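Local coordinates for predicted DNA-binding transcriptional regulator (PDB 7DWN), which activates transcription as a tetrameric DNA-binding regulator of the LysR (LTTR) family, probably by binding cis-regulatory DNA through its helix-turn-helix domains, at the interface of chains A and B and the interface of chains A and C. Sequence-based numbering; all coordinates share one arbitrary frame. Chains: chain A/B/C, Predicted DNA-binding transcriptional regulator.

Contact 1: the interface of chains A and B. Residues chain A 226, 229-230, 233, 235; chain B 108-109, 113.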
loop_
_atom_site.group_PDB
_atom_site.type_symbol
_atom_site.label_atom_id
_atom_site.label_comp_id
_atom_site.label_asym_id
_atom_site.label_seq_id
_atom_site.Cartn_x
_atom_site.Cartn_y
_atom_site.Cartn_z
ATOM N N MET A 226 17.118 27.172 -13.112
ATOM C CA MET A 226 17.502 27.902 -11.908
ATOM C C MET A 226 18.988 28.256 -11.928
ATOM O O MET A 226 19.371 29.415 -11.702
ATOM C CB MET A 226 17.162 27.063 -10.674
ATOM C CG MET A 226 17.061 27.835 -9.374
ATOM S SD MET A 226 15.665 28.971 -9.363
ATOM C CE MET A 226 16.493 30.529 -9.670
ATOM N N ILE A 229 19.678 30.930 -14.561
ATOM C CA ILE A 229 19.306 32.269 -14.112
ATOM C C ILE A 229 20.344 32.815 -13.143
ATOM O O ILE A 229 20.770 33.972 -13.254
ATOM C CB ILE A 229 17.899 32.255 -13.489
ATOM C CG1 ILE A 229 16.842 32.034 -14.571
ATOM C CG2 ILE A 229 17.640 33.552 -12.748
ATOM C CD1 ILE A 229 15.435 32.007 -14.044
ATOM N N LEU A 230 20.785 31.992 -12.189
ATOM C CA LEU A 230 21.764 32.492 -11.227
ATOM C C LEU A 230 23.118 32.756 -11.878
ATOM O O LEU A 230 23.849 33.648 -11.435
ATOM C CB LEU A 230 21.904 31.526 -10.052
ATOM C CG LEU A 230 20.746 31.594 -9.055
ATOM C CD1 LEU A 230 21.154 31.011 -7.714
ATOM C CD2 LEU A 230 20.247 33.024 -8.895
ATOM N N ASN A 233 22.790 36.128 -13.478
ATOM C CA ASN A 233 22.870 37.164 -12.457
ATOM C C ASN A 233 24.266 37.290 -11.853
ATOM O O ASN A 233 24.409 37.870 -10.769
ATOM C CB ASN A 233 21.840 36.902 -11.355
ATOM C CG ASN A 233 20.414 37.058 -11.842
ATOM O OD1 ASN A 233 20.159 37.717 -12.851
ATOM N ND2 ASN A 233 19.472 36.457 -11.124
ATOM N N GLN A 235 26.134 35.345 -10.304
ATOM C CA GLN A 235 26.266 34.794 -8.962
ATOM C C GLN A 235 27.319 33.699 -8.868
ATOM O O GLN A 235 27.832 33.448 -7.773
ATOM C CB GLN A 235 24.919 34.251 -8.480
ATOM C CG GLN A 235 23.843 35.314 -8.335
ATOM C CD GLN A 235 24.220 36.388 -7.330
ATOM O OE1 GLN A 235 24.006 37.578 -7.566
ATOM N NE2 GLN A 235 24.786 35.973 -6.201
ATOM N N ILE B 108 13.558 33.100 -6.294
ATOM C CA ILE B 108 14.868 32.786 -5.722
ATOM C C ILE B 108 15.949 33.772 -6.172
ATOM O O ILE B 108 16.846 34.062 -5.373
ATOM C CB ILE B 108 15.263 31.330 -6.030
ATOM C CG1 ILE B 108 14.766 30.394 -4.922
ATOM C CG2 ILE B 108 16.775 31.177 -6.166
ATOM C CD1 ILE B 108 13.265 30.269 -4.820
ATOM N N PRO B 109 15.941 34.308 -7.401
ATOM C CA PRO B 109 17.002 35.279 -7.754
ATOM C C PRO B 109 17.059 36.503 -6.844
ATOM O O PRO B 109 18.129 36.821 -6.304
ATOM C CB PRO B 109 16.656 35.653 -9.199
ATOM C CG PRO B 109 15.991 34.437 -9.734
ATOM C CD PRO B 109 15.188 33.882 -8.598
ATOM N N GLN B 113 19.741 37.757 -4.012
ATOM C CA GLN B 113 20.299 39.104 -3.969
ATOM C C GLN B 113 20.180 39.725 -2.582
ATOM O O GLN B 113 20.982 40.596 -2.228
ATOM C CB GLN B 113 19.625 40.000 -5.009
ATOM C CG GLN B 113 19.950 39.625 -6.442
ATOM C CD GLN B 113 21.428 39.739 -6.755
ATOM O OE1 GLN B 113 22.140 40.547 -6.159
ATOM N NE2 GLN B 113 21.899 38.924 -7.691
#
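B:Pro109 sits against helix 224-232 of chain A, where two effector-binding domains of this LysR-type regulator pair. Ring atoms CB, CG and CD make the contacts. B:Pro109 CG meets the CG2 branch of A:Ile229 at 3.5 Å, and B:Pro109 CD meets the methyl CE of A:Met226 at 3.8 Å. B:Pro109 CB lies 3.5 Å from the amide nitrogen ND2 of A:Asn233, a van der Waals contact at the end of the helix. B:Ile108 offers its CG2 methyl to the same A:Met226 CE, at 3.6 Å, and the two side chains cross at about a right angle. A:Met226 reaches both residues through a bent chain: CG is anti to the backbone N (chi1 -160°), then chi2 and chi3 both turn. Beside this apolar contact, the amide NE2 of B:Gln113 donates to the carbonyl OE1 of A:Gln235. B:Gln113 is poorly ordered, and the bond is far from straight. The donor comes from above the carbonyl plane, and the two amide planes stand 80° apart. Further out, A:Leu230 adds a looser contact, its CD2 lying 4.1 Å from B:Pro109 CA. Helix 224-232 positions A:Met226, A:Ile229 and A:Leu230, while the loop after it carries A:Asn233 and A:Gln235. Helix 101-113 holds the chain B residues.

Contact 2: the interface of chains A and C. Residues chain A 81, 84; chain C 1, 45, 47, 66.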
loop_
_atom_site.group_PDB
_atom_site.type_symbol
_atom_site.label_atom_id
_atom_site.label_comp_id
_atom_site.label_asym_id
_atom_site.label_seq_id
_atom_site.Cartn_x
_atom_site.Cartn_y
_atom_site.Cartn_z
ATOM N N ILE A 81 -13.281 8.163 -13.166
ATOM C CA ILE A 81 -13.610 9.271 -14.059
ATOM C C ILE A 81 -12.530 10.345 -14.005
ATOM O O ILE A 81 -12.145 10.903 -15.039
ATOM C CB ILE A 81 -15.000 9.843 -13.726
ATOM C CG1 ILE A 81 -16.071 8.769 -13.918
ATOM C CG2 ILE A 81 -15.310 11.048 -14.606
ATOM C CD1 ILE A 81 -16.046 8.124 -15.285
ATOM N N ILE A 84 -9.364 9.629 -16.135
ATOM C CA ILE A 84 -9.473 9.813 -17.577
ATOM C C ILE A 84 -9.963 11.209 -17.935
ATOM O O ILE A 84 -10.294 11.462 -19.096
ATOM C CB ILE A 84 -10.376 8.742 -18.212
ATOM C CG1 ILE A 84 -11.800 8.853 -17.664
ATOM C CG2 ILE A 84 -9.812 7.351 -17.969
ATOM C CD1 ILE A 84 -12.789 7.934 -18.349
ATOM N N MET C 1 -25.124 11.979 -13.096
ATOM C CA MET C 1 -24.372 10.899 -13.723
ATOM C C MET C 1 -24.858 9.538 -13.238
ATOM O O MET C 1 -24.957 9.298 -12.034
ATOM C CB MET C 1 -22.877 11.048 -13.441
ATOM C CG MET C 1 -22.024 9.986 -14.106
ATOM S SD MET C 1 -20.302 10.034 -13.586
ATOM C CE MET C 1 -19.574 8.920 -14.783
ATOM N N VAL C 45 -19.174 8.453 -19.061
ATOM C CA VAL C 45 -17.813 8.753 -18.629
ATOM C C VAL C 45 -17.265 9.980 -19.342
ATOM O O VAL C 45 -16.265 10.557 -18.899
ATOM C CB VAL C 45 -16.886 7.543 -18.852
ATOM C CG1 VAL C 45 -17.462 6.302 -18.190
ATOM C CG2 VAL C 45 -16.655 7.310 -20.337
ATOM N N ALA C 47 -15.952 10.041 -22.448
ATOM C CA ALA C 47 -14.715 9.648 -23.107
ATOM C C ALA C 47 -15.005 8.568 -24.135
ATOM O O ALA C 47 -15.744 7.622 -23.850
ATOM C CB ALA C 47 -13.689 9.133 -22.092
ATOM N N PHE C 66 -10.001 2.695 -18.173
ATOM C CA PHE C 66 -11.340 2.399 -17.693
ATOM C C PHE C 66 -11.638 0.910 -17.708
ATOM O O PHE C 66 -12.575 0.481 -17.039
ATOM C CB PHE C 66 -12.385 3.150 -18.516
ATOM C CG PHE C 66 -13.753 3.121 -17.903
ATOM C CD1 PHE C 66 -14.066 3.959 -16.846
ATOM C CD2 PHE C 66 -14.718 2.243 -18.364
ATOM C CE1 PHE C 66 -15.320 3.930 -16.269
ATOM C CE2 PHE C 66 -15.974 2.210 -17.791
ATOM C CZ PHE C 66 -16.274 3.055 -16.743
#
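A:Ile81 and C:Met1 point at each other tip to tip. The methyl C:Met1 CE comes to 3.6 Å from A:Ile81 CG1 and 3.7 Å from A:Ile81 CD1. C:Met1 gets there by a stretched chain: CG is anti to the backbone N (chi1 -178°), and the torsions beyond stay near 180°. The same isoleucine meets C:Val45 at about a right angle, A:Ile81 CD1 touching C:Val45 CG1 at 3.7 Å. The CG1 arm of A:Ile81 therefore packs between the N-terminal residue of chain C and the last residue of helix 31-45. A:Ile84 approaches C:Val45 on a slant. A:Ile84 CD1 lies 4.0 Å from C:Ala47 CB and 4.1 Å from C:Val45 CB. Its chi1 of 63° and extended chi2 carry that methyl to both residues. The ring of C:Phe66, from helix 61-89, borders the patch. C:Phe66 CE1 stays 4.4 Å from A:Ile81 CD1, a looser approach. Chain A contributes the end of its linker helix, 61-83, and the residue beyond. Chain C contributes its winged helix-turn-helix domain and the start of its own linker helix. The patch packs the linker helix of one subunit on the DNA-binding part of its partner, part of the dimer contact typical of LysR-type regulators, and may help set how the pair is presented to DNA.

Contact 3: the interface of chains A and B. Residues chain A 197-199; chain B 82, 86, 89.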
loop_
_atom_site.group_PDB
_atom_site.type_symbol
_atom_site.label_atom_id
_atom_site.label_comp_id
_atom_site.label_asym_id
_atom_site.label_seq_id
_atom_site.Cartn_x
_atom_site.Cartn_y
_atom_site.Cartn_z
ATOM N N SER A 197 22.267 18.689 -7.488
ATOM C CA SER A 197 22.449 17.648 -6.489
ATOM C C SER A 197 23.467 16.646 -7.013
ATOM O O SER A 197 23.396 16.221 -8.171
ATOM C CB SER A 197 21.119 16.961 -6.178
ATOM O OG SER A 197 21.280 15.966 -5.181
ATOM N N SER A 198 24.437 16.291 -6.169
ATOM C CA SER A 198 25.532 15.443 -6.625
ATOM C C SER A 198 25.072 14.032 -6.965
ATOM O O SER A 198 25.806 13.301 -7.639
ATOM C CB SER A 198 26.641 15.398 -5.574
ATOM O OG SER A 198 27.169 16.690 -5.335
ATOM N N THR A 199 23.879 13.633 -6.523
ATOM C CA THR A 199 23.332 12.326 -6.863
ATOM C C THR A 199 22.497 12.340 -8.137
ATOM O O THR A 199 22.209 11.268 -8.680
ATOM C CB THR A 199 22.483 11.783 -5.708
ATOM O OG1 THR A 199 21.457 12.729 -5.375
ATOM C CG2 THR A 199 23.353 11.520 -4.484
ATOM N N SER B 82 23.765 8.801 0.691
ATOM C CA SER B 82 23.915 9.638 -0.502
ATOM C C SER B 82 23.121 10.938 -0.369
ATOM O O SER B 82 23.609 12.023 -0.735
ATOM C CB SER B 82 23.484 8.866 -1.748
ATOM O OG SER B 82 22.180 8.339 -1.590
ATOM N N ASP B 86 24.931 14.787 -0.548
ATOM C CA ASP B 86 24.583 16.031 -1.231
ATOM C C ASP B 86 24.512 17.201 -0.251
ATOM O O ASP B 86 25.030 18.290 -0.531
ATOM C CB ASP B 86 23.256 15.887 -1.970
ATOM C CG ASP B 86 23.292 14.804 -3.013
ATOM O OD1 ASP B 86 24.393 14.504 -3.523
ATOM O OD2 ASP B 86 22.217 14.252 -3.318
ATOM N N GLN B 89 27.982 18.578 1.797
ATOM C CA GLN B 89 28.894 19.388 0.997
ATOM C C GLN B 89 28.532 20.864 1.092
ATOM O O GLN B 89 29.414 21.729 1.138
ATOM C CB GLN B 89 28.868 18.911 -0.454
ATOM C CG GLN B 89 29.959 19.492 -1.328
ATOM C CD GLN B 89 29.945 18.905 -2.724
ATOM O OE1 GLN B 89 30.877 18.209 -3.125
ATOM N NE2 GLN B 89 28.881 19.179 -3.471
#
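The long linker helix of a LysR-type regulator, 61-89 in chain B, here docks against a serine- and threonine-rich loop of the effector-binding domain of chain A. B:Asp86 is the central residue. Its carboxylate oxygen OD2 receives two hydroxyls. A:Thr199 OG1 donates at 2.7 Å to B:Asp86 OD2, which accepts with its syn lone pair, on the side of the other oxygen. A:Ser197 OG lies at 2.7 Å from the same B:Asp86 OD2 and forms a second hydrogen bond. The A:Ser197 hydroxyl is swung opposite the backbone N (chi1 -179°), which turns it toward the acid. A:Ser197 OG and A:Thr199 OG1 are 3.2 Å apart; any bond between them is weak and would compete with those to the carboxylate. B:Asp86 OD1 lies 3.2 Å from the backbone N of both A:Ser198 and A:Thr199, but neither N-H is directed at it. The methyl A:Thr199 CG2 lies in front of the two oxygens, near the carboxylate plane, 3.6 Å from B:Asp86 CG. A:Thr199 CG2 also reaches B:Ser82 CB at 3.8 Å, one helical turn earlier. Near the helix end, B:Gln89 holds an extended chain, and B:Gln89 NE2 comes within 3.5 Å of A:Ser198 OG, a loose approach. The two hydroxyls would probably favour the charged form of the acid. In the fold, the loop lies between strand 191-195 and helix 201-209 of chain A, and it receives the last turns of the linker helix of chain B.

Contacts 1 and 3 belong to one interface, that of chains A and B, and their C-alpha centres are about 20 Å apart. Contact 1 pairs effector-binding domains, whereas contact 3 ties one such domain to the partner's linker helix. Contact 2 lies about 44 Å from contact 1 and 43 Å from contact 3, and joins chain A to a different subunit, C. Contacts 2 and 3 both use the end of the linker helix, with A:Ile81 in one and B:Ser82 and B:Asp86 in the other. Each chain thus pairs with one partner through its effector-binding domain and another through its DNA-binding domain and linker helix, which builds the tetramer.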